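IS607 family transposase IS1535 (Mycobacterium tuberculosis, PDB 6DGB) is an IS607-family transposase, here its C-terminal catalytic domain, a serine recombinase that probably binds DNA and exchanges strands at the transposon ends. Local coordinates at residues D107-E110 with V111-M115. Numbering follows the deposited sequence.
Sequences DMIE and VLTGM
The carbonyl oxygen of I109 takes two hydrogen bonds from T113, one turn further along the helix. T113 N meets I109 O at 2.8 Å, nearly along the C=O axis, while the hydroxyl T113 OG1 gives a second bond to I109 O at 2.9 Å, from 46° above the carbonyl plane. What lets the hydroxyl turn back is its place beside the backbone N of T113 (chi1 -62°); this is a common way for a helical threonine to satisfy its hydroxyl within its own helix. I109 CG2 lies 3.9 Å from that same T113 OG1. The i to i+4 ladder also includes V111 N to D107 O and L112 N to M108 O, both 3.1 Å, and a weak, long bond from G114 N to E110 O, before continuing with M115 N to V111 O. The carboxylates of D107 and E110 find their strongest polar partners outside this stretch: D107 OD2 in a salt bridge with R75, E110 OE2 in a hydrogen bond with S44 OG. On the whole, this piece of helix 104-120 is covered by helix 125-135, which I109, L112 and T113 touch, and by the second subunit: M108 packs on L112 of that subunit, V111 on its V111, L112 on its L112 and M115 on its M108, at the dimer interface.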
# COMPACT_ATOMS: atom_id res chain seq x y z
N ASP A 107 0.04 -12.08 6.96
CA ASP A 107 0.27 -11.08 5.91
C ASP A 107 1.56 -11.39 5.15
O ASP A 107 1.66 -11.07 3.97
CB ASP A 107 0.22 -9.62 6.45
CG ASP A 107 -1.19 -9.03 6.62
OD1 ASP A 107 -2.19 -9.77 6.45
OD2 ASP A 107 -1.29 -7.83 6.94
N MET A 108 2.52 -12.08 5.81
CA MET A 108 3.80 -12.53 5.24
C MET A 108 3.51 -13.64 4.20
O MET A 108 4.13 -13.68 3.14
CB MET A 108 4.71 -13.05 6.36
CG MET A 108 6.19 -12.79 6.15
SD MET A 108 7.15 -12.63 7.71
CE MET A 108 7.28 -14.35 8.22
N ILE A 109 2.53 -14.51 4.51
CA ILE A 109 2.09 -15.60 3.64
C ILE A 109 1.31 -15.04 2.43
O ILE A 109 1.65 -15.41 1.32
CB ILE A 109 1.33 -16.72 4.40
CG1 ILE A 109 2.23 -17.32 5.50
CG2 ILE A 109 0.82 -17.81 3.44
CD1 ILE A 109 1.55 -18.07 6.57
N GLU A 110 0.30 -14.15 2.62
CA GLU A 110 -0.46 -13.61 1.48
C GLU A 110 0.42 -12.77 0.53
O GLU A 110 0.15 -12.77 -0.67
CB GLU A 110 -1.75 -12.87 1.89
CG GLU A 110 -1.59 -11.49 2.51
CD GLU A 110 -2.76 -10.97 3.34
OE1 GLU A 110 -3.17 -11.66 4.30
OE2 GLU A 110 -3.23 -9.84 3.06
N VAL A 111 1.50 -12.14 1.04
CA VAL A 111 2.47 -11.37 0.25
C VAL A 111 3.28 -12.33 -0.61
O VAL A 111 3.34 -12.17 -1.83
CB VAL A 111 3.39 -10.47 1.14
CG1 VAL A 111 4.71 -10.13 0.45
CG2 VAL A 111 2.69 -9.20 1.56
N LEU A 112 3.94 -13.31 0.04
CA LEU A 112 4.76 -14.30 -0.62
C LEU A 112 3.96 -15.15 -1.60
O LEU A 112 4.50 -15.44 -2.66
CB LEU A 112 5.47 -15.19 0.41
CG LEU A 112 6.78 -14.69 0.97
CD1 LEU A 112 7.00 -15.23 2.39
CD2 LEU A 112 7.96 -15.06 0.04
N THR A 113 2.68 -15.48 -1.30
CA THR A 113 1.84 -16.25 -2.22
C THR A 113 1.70 -15.49 -3.55
O THR A 113 2.08 -16.03 -4.59
CB THR A 113 0.47 -16.64 -1.61
OG1 THR A 113 0.69 -17.48 -0.48
CG2 THR A 113 -0.42 -17.39 -2.60
N GLY A 114 1.22 -14.24 -3.49
CA GLY A 114 1.00 -13.37 -4.64
C GLY A 114 2.24 -13.07 -5.46
O GLY A 114 2.18 -13.03 -6.69
N MET A 115 3.37 -12.89 -4.76
CA MET A 115 4.66 -12.62 -5.35
C MET A 115 5.23 -13.89 -5.99
O MET A 115 5.86 -13.79 -7.03
CB MET A 115 5.60 -12.00 -4.32
CG MET A 115 5.19 -10.57 -3.91
SD MET A 115 6.52 -9.64 -3.06
CE MET A 115 6.00 -7.97 -3.34